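Local coordinates for protein esterase LipW (PDB 3QH4) that probably hydrolyses ester bonds as a mycobacterial serine esterase of the alpha/beta hydrolase fold, with strict substrate selectivity, at residues Q194-D199 with D258-E263; V87-H92 with V120-R125. All coordinates share one frame; numbering follows the deposited sequence.

Interaction 1: Q194-D199 with D258-E263; sequences QPVLDD and DPFRDE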
loop_
_atom_site.group_PDB
_atom_site.type_symbol
_atom_site.label_atom_id
_atom_site.label_comp_id
_atom_site.label_asym_id
_atom_site.label_seq_id
_atom_site.Cartn_x
_atom_site.Cartn_y
_atom_site.Cartn_z
ATOM N N GLN A 194 2.889 -2.937 -5.507
ATOM C CA GLN A 194 1.872 -2.887 -6.572
ATOM C C GLN A 194 1.087 -1.555 -6.534
ATOM O O GLN A 194 -0.151 -1.577 -6.478
ATOM C CB GLN A 194 0.953 -4.145 -6.487
ATOM C CG GLN A 194 0.289 -4.308 -5.104
ATOM C CD GLN A 194 -0.558 -5.543 -4.927
ATOM O OE1 GLN A 194 -0.538 -6.460 -5.747
ATOM N NE2 GLN A 194 -1.300 -5.583 -3.820
ATOM N N PRO A 195 1.811 -0.417 -6.584
ATOM C CA PRO A 195 1.166 0.896 -6.359
ATOM C C PRO A 195 0.223 1.376 -7.460
ATOM O O PRO A 195 0.444 1.142 -8.656
ATOM C CB PRO A 195 2.346 1.862 -6.244
ATOM C CG PRO A 195 3.452 1.227 -7.134
ATOM C CD PRO A 195 3.265 -0.273 -6.840
ATOM N N VAL A 196 -0.861 1.979 -7.015
ATOM C CA VAL A 196 -1.736 2.756 -7.867
ATOM C C VAL A 196 -1.035 4.111 -8.051
ATOM O O VAL A 196 -0.743 4.781 -7.053
ATOM C CB VAL A 196 -3.100 2.897 -7.158
ATOM C CG1 VAL A 196 -3.937 3.934 -7.891
ATOM C CG2 VAL A 196 -3.800 1.505 -7.141
ATOM N N LEU A 197 -0.773 4.521 -9.300
ATOM C CA LEU A 197 0.061 5.696 -9.554
ATOM C C LEU A 197 -0.494 6.716 -10.515
ATOM O O LEU A 197 -0.171 7.893 -10.380
ATOM C CB LEU A 197 1.461 5.251 -10.061
ATOM C CG LEU A 197 2.277 4.500 -9.022
ATOM C CD1 LEU A 197 3.475 3.917 -9.709
ATOM C CD2 LEU A 197 2.717 5.456 -7.937
ATOM N N ASP A 198 -1.335 6.293 -11.457
ATOM C CA ASP A 198 -1.673 7.185 -12.555
ATOM C C ASP A 198 -3.099 6.958 -13.040
ATOM O O ASP A 198 -3.452 5.842 -13.450
ATOM C CB ASP A 198 -0.672 6.976 -13.703
ATOM C CG ASP A 198 -0.608 8.163 -14.679
ATOM O OD1 ASP A 198 -1.581 8.923 -14.812
ATOM O OD2 ASP A 198 0.452 8.350 -15.335
ATOM N N ASP A 199 -3.917 8.011 -13.006
ATOM C CA ASP A 199 -5.288 7.887 -13.520
ATOM C C ASP A 199 -5.354 7.752 -15.041
ATOM O O ASP A 199 -6.358 7.299 -15.589
ATOM C CB ASP A 199 -6.116 9.096 -13.086
ATOM C CG ASP A 199 -5.601 10.365 -13.700
ATOM O OD1 ASP A 199 -4.447 10.733 -13.378
ATOM O OD2 ASP A 199 -6.362 10.977 -14.497
ATOM N N ASP A 258 -1.414 -7.609 -14.022
ATOM C CA ASP A 258 -1.938 -6.594 -13.101
ATOM C C ASP A 258 -2.133 -5.332 -13.941
ATOM O O ASP A 258 -1.184 -4.873 -14.600
ATOM C CB ASP A 258 -0.910 -6.378 -11.979
ATOM C CG ASP A 258 -1.390 -5.383 -10.895
ATOM O OD1 ASP A 258 -2.151 -4.444 -11.203
ATOM O OD2 ASP A 258 -0.961 -5.521 -9.723
ATOM N N PRO A 259 -3.346 -4.765 -13.930
ATOM C CA PRO A 259 -3.535 -3.529 -14.694
ATOM C C PRO A 259 -2.555 -2.407 -14.328
ATOM O O PRO A 259 -2.281 -1.573 -15.189
ATOM C CB PRO A 259 -4.999 -3.142 -14.380
ATOM C CG PRO A 259 -5.214 -3.705 -12.947
ATOM C CD PRO A 259 -4.518 -5.072 -13.077
ATOM N N PHE A 260 -2.023 -2.382 -13.099
ATOM C CA PHE A 260 -1.114 -1.305 -12.685
ATOM C C PHE A 260 0.333 -1.554 -13.107
ATOM O O PHE A 260 1.189 -0.728 -12.866
ATOM C CB PHE A 260 -1.212 -1.092 -11.177
ATOM C CG PHE A 260 -2.616 -0.801 -10.736
ATOM C CD1 PHE A 260 -3.260 0.364 -11.159
ATOM C CD2 PHE A 260 -3.298 -1.706 -9.952
ATOM C CE1 PHE A 260 -4.626 0.593 -10.779
ATOM C CE2 PHE A 260 -4.621 -1.478 -9.580
ATOM C CZ PHE A 260 -5.272 -0.338 -9.985
ATOM N N ARG A 261 0.583 -2.659 -13.798
ATOM C CA ARG A 261 1.970 -2.995 -14.130
ATOM C C ARG A 261 2.656 -1.897 -14.938
ATOM O O ARG A 261 3.792 -1.531 -14.657
ATOM C CB ARG A 261 2.010 -4.307 -14.931
ATOM C CG ARG A 261 3.429 -4.640 -15.437
ATOM C CD ARG A 261 3.323 -5.692 -16.517
ATOM N NE ARG A 261 2.804 -5.192 -17.794
ATOM C CZ ARG A 261 2.212 -5.981 -18.679
ATOM N NH1 ARG A 261 1.982 -7.261 -18.382
ATOM N NH2 ARG A 261 1.821 -5.505 -19.855
ATOM N N ASP A 262 2.006 -1.399 -15.990
ATOM C CA ASP A 262 2.736 -0.423 -16.835
ATOM C C ASP A 262 3.014 0.901 -16.134
ATOM O O ASP A 262 4.076 1.512 -16.322
ATOM C CB ASP A 262 1.981 -0.172 -18.149
ATOM C CG ASP A 262 2.043 -1.371 -19.094
ATOM O OD1 ASP A 262 2.657 -2.418 -18.755
ATOM O OD2 ASP A 262 1.441 -1.271 -20.180
ATOM N N GLU A 263 2.070 1.360 -15.319
ATOM C CA GLU A 263 2.364 2.636 -14.617
ATOM C C GLU A 263 3.491 2.431 -13.595
ATOM O O GLU A 263 4.275 3.329 -13.342
ATOM C CB GLU A 263 1.094 3.249 -14.023
ATOM C CG GLU A 263 0.465 2.490 -12.868
ATOM C CD GLU A 263 -1.022 2.751 -12.798
ATOM O OE1 GLU A 263 -1.457 3.322 -11.782
ATOM O OE2 GLU A 263 -1.736 2.422 -13.783
HETATM O O HOH W 1 0.645 -7.026 -8.222
HETATM O O HOH W 2 -4.232 3.598 -12.052
#
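The backbones of Val196 and Leu197 face those of Phe260 and Glu263 with CA atoms 6.3 Å apart in both pairs, the irregular chain of 194-199 running past a type I turn, Asp258 to Arg261, and the start of helix 261-273. Glu263 reaches across and takes two consecutive amides on one oxygen. Leu197 N meets OE1 at 2.8 Å on the anti lone pair, nearly straight at 163°, whereas Asp198 N approaches the same oxygen from well above the carboxylate plane, at 3.0 Å. With CG between backbone N and carbonyl carbon (chi1 68°), the extended Glu263 chain carries its carboxylate to these amides. A water lies within hydrogen-bonding distance of both OE1 and Asp198 O, though it has more acceptors in reach than protons to give. The two amide bonds hold OE1 in place and would probably favour the charged form. Loops following the C-terminal ends of parallel strands are where alpha/beta hydrolases place their catalytic residues, and Asp258, bonded through OD2 to His288, is probably the acid of a Ser-His-Asp triad with Ser166. Asp258 OD1 accepts from Phe260 N at 2.8 Å, a capping bond at the turn into the helix, while a water donates to both OD2 and Gln194 OE1, which also receives Gly289 N. The Phe260 ring, edge-to-face with His288, packs between Pro259 CG on one face and Val196 CG2 on the other, a CH-pi contact 3.8 Å from the centroid. Beside Phe260 CB, at 3.8 Å, lies the buried Pro195 O, which has no polar partner.

Interaction 2: V87-H92 with V120-R125; sequences VVVYCH and VSVDYR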
loop_
_atom_site.group_PDB
_atom_site.type_symbol
_atom_site.label_atom_id
_atom_site.label_comp_id
_atom_site.label_asym_id
_atom_site.label_seq_id
_atom_site.Cartn_x
_atom_site.Cartn_y
_atom_site.Cartn_z
ATOM N N VAL A 87 11.317 3.023 11.965
ATOM C CA VAL A 87 9.851 2.937 11.918
ATOM C C VAL A 87 9.341 3.193 10.510
ATOM O O VAL A 87 9.881 4.053 9.796
ATOM C CB VAL A 87 9.201 3.933 12.944
ATOM C CG1 VAL A 87 9.639 5.384 12.697
ATOM C CG2 VAL A 87 7.651 3.825 12.934
ATOM N N VAL A 88 8.321 2.434 10.124
ATOM C CA VAL A 88 7.691 2.577 8.808
ATOM C C VAL A 88 6.265 3.060 9.017
ATOM O O VAL A 88 5.535 2.461 9.808
ATOM C CB VAL A 88 7.617 1.183 8.074
ATOM C CG1 VAL A 88 6.905 1.321 6.702
ATOM C CG2 VAL A 88 9.004 0.579 7.903
ATOM N N VAL A 89 5.832 4.110 8.302
ATOM C CA VAL A 89 4.413 4.479 8.328
ATOM C C VAL A 89 3.789 3.819 7.113
ATOM O O VAL A 89 4.235 4.077 6.004
ATOM C CB VAL A 89 4.223 6.009 8.264
ATOM C CG1 VAL A 89 2.750 6.364 8.043
ATOM C CG2 VAL A 89 4.796 6.646 9.563
ATOM N N TYR A 90 2.791 2.958 7.338
ATOM C CA TYR A 90 2.225 2.084 6.297
ATOM C C TYR A 90 0.753 2.389 6.032
ATOM O O TYR A 90 -0.009 2.626 6.997
ATOM C CB TYR A 90 2.349 0.604 6.729
ATOM C CG TYR A 90 1.790 -0.350 5.709
ATOM C CD1 TYR A 90 2.633 -0.889 4.699
ATOM C CD2 TYR A 90 0.440 -0.738 5.750
ATOM C CE1 TYR A 90 2.105 -1.774 3.759
ATOM C CE2 TYR A 90 -0.099 -1.624 4.807
ATOM C CZ TYR A 90 0.738 -2.121 3.820
ATOM O OH TYR A 90 0.239 -2.970 2.867
ATOM N N CYS A 91 0.362 2.383 4.752
ATOM C CA CYS A 91 -1.048 2.572 4.327
ATOM C C CYS A 91 -1.511 1.372 3.518
ATOM O O CYS A 91 -0.858 0.997 2.543
ATOM C CB CYS A 91 -1.210 3.849 3.479
ATOM S SG CYS A 91 -0.957 5.309 4.451
ATOM N N HIS A 92 -2.627 0.766 3.952
ATOM C CA HIS A 92 -3.155 -0.486 3.364
ATOM C C HIS A 92 -3.807 -0.345 1.967
ATOM O O HIS A 92 -4.112 0.746 1.511
ATOM C CB HIS A 92 -4.169 -1.113 4.331
ATOM C CG HIS A 92 -5.422 -0.304 4.507
ATOM N ND1 HIS A 92 -6.458 -0.347 3.599
ATOM C CD2 HIS A 92 -5.814 0.554 5.483
ATOM C CE1 HIS A 92 -7.426 0.465 3.993
ATOM N NE2 HIS A 92 -7.062 1.011 5.144
ATOM N N VAL A 120 3.774 1.536 11.732
ATOM C CA VAL A 120 2.535 2.199 12.185
ATOM C C VAL A 120 1.604 2.211 10.982
ATOM O O VAL A 120 1.868 2.909 9.991
ATOM C CB VAL A 120 2.800 3.611 12.730
ATOM C CG1 VAL A 120 1.517 4.321 13.181
ATOM C CG2 VAL A 120 3.792 3.538 13.913
ATOM N N SER A 121 0.514 1.441 11.089
ATOM C CA SER A 121 -0.437 1.289 9.989
ATOM C C SER A 121 -1.593 2.274 10.195
ATOM O O SER A 121 -2.166 2.346 11.305
ATOM C CB SER A 121 -0.941 -0.162 9.944
ATOM O OG SER A 121 -1.936 -0.313 8.950
ATOM N N VAL A 122 -1.936 2.996 9.121
ATOM C CA VAL A 122 -2.918 4.098 9.178
ATOM C C VAL A 122 -4.329 3.635 8.805
ATOM O O VAL A 122 -4.530 3.092 7.701
ATOM C CB VAL A 122 -2.512 5.252 8.214
ATOM C CG1 VAL A 122 -3.514 6.437 8.313
ATOM C CG2 VAL A 122 -1.113 5.739 8.471
ATOM N N ASP A 123 -5.294 3.837 9.702
ATOM C CA ASP A 123 -6.692 3.524 9.368
ATOM C C ASP A 123 -7.297 4.786 8.768
ATOM O O ASP A 123 -8.046 5.517 9.452
ATOM C CB ASP A 123 -7.473 3.115 10.631
ATOM C CG ASP A 123 -8.836 2.539 10.332
ATOM O OD1 ASP A 123 -9.140 2.221 9.171
ATOM O OD2 ASP A 123 -9.624 2.379 11.304
ATOM N N TYR A 124 -6.947 5.050 7.505
ATOM C CA TYR A 124 -7.397 6.271 6.836
ATOM C C TYR A 124 -8.852 6.232 6.391
ATOM O O TYR A 124 -9.427 5.154 6.144
ATOM C CB TYR A 124 -6.486 6.575 5.638
ATOM C CG TYR A 124 -6.388 5.473 4.604
ATOM C CD1 TYR A 124 -5.305 4.569 4.606
ATOM C CD2 TYR A 124 -7.359 5.338 3.618
ATOM C CE1 TYR A 124 -5.195 3.567 3.605
ATOM C CE2 TYR A 124 -7.259 4.353 2.617
ATOM C CZ TYR A 124 -6.172 3.478 2.624
ATOM O OH TYR A 124 -6.088 2.522 1.664
ATOM N N ARG A 125 -9.446 7.421 6.298
ATOM C CA ARG A 125 -10.831 7.555 5.862
ATOM C C ARG A 125 -10.959 7.163 4.389
ATOM O O ARG A 125 -9.996 7.330 3.598
ATOM C CB ARG A 125 -11.338 8.985 6.072
ATOM C CG ARG A 125 -11.652 9.305 7.575
ATOM C CD ARG A 125 -11.863 10.813 7.779
ATOM N NE ARG A 125 -10.631 11.540 7.451
ATOM C CZ ARG A 125 -10.602 12.815 7.058
ATOM N NH1 ARG A 125 -11.733 13.526 6.976
ATOM N NH2 ARG A 125 -9.440 13.386 6.746
HETATM O O HOH W 3 -3.033 0.989 6.730
HETATM O O HOH W 4 -8.692 2.618 6.570
#
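Strands 85-91 and 118-122, joined through helix 105-115, form a beta-alpha-beta crossover, lying parallel in the central sheet. Val120 N donates to Val88 O, Tyr90 N to Val120 O at 2.8 Å, and Val122 N to Tyr90 O, the CA atoms of Tyr90 and Ser121 being 4.6 Å apart. On the face bearing Val89 and Val120, Val89 CG1 touches Val122 CG2 at 3.9 Å; Val142 of helix 134-148 covers Val120 and Val122. On the other face Ser121 OG approaches the edge of the Tyr90 ring, whose hydroxyl bonds to Asp104. Beyond the strand ends, His92 and Tyr124 make an offset stack, centroids 4.3 Å apart and planes at 10°. With CG between backbone N and carbonyl carbon (chi1 57°), the Tyr124 ring lies over the imidazole face, CE1 3.5 Å from His92 NE2, and OH donates to His92 O from above the carbonyl plane. A water accepts from His92 N, donates to Val122 O and hydrogen-bonds to Ser121 OG; a second lies within hydrogen-bonding distance of His92 NE2, Asp123 OD1 and Tyr124 O. His92 opens the sequence HAGG, which corresponds to the HGGG motif of hormone-sensitive-lipase-like esterases, whose glycines probably form the oxyanion hole.

Overall arrangement
Both contacts are buried and belong to the alpha/beta hydrolase fold, yet they use different chemistry because they occupy different levels of it. Interaction 2 joins neighbouring strands within the sheet, through repeated main-chain bonds and valine packing, and adds aromatic stacking and water bridges at and beyond the strand ends. Interaction 1 lies wholly beyond strands 189-193 and 250-255, where no regular pairing exists, and relies on a carboxylate, a ring face and waters to hold a loop to a helix start. The centres of interactions 1 and 2 are about 20 Å apart. The nearest atoms of interactions 1 and 2 are about 7 Å apart, without touching. Strand 160-165, leading to the probable nucleophile elbow, lies between strands 85-91 and 189-193.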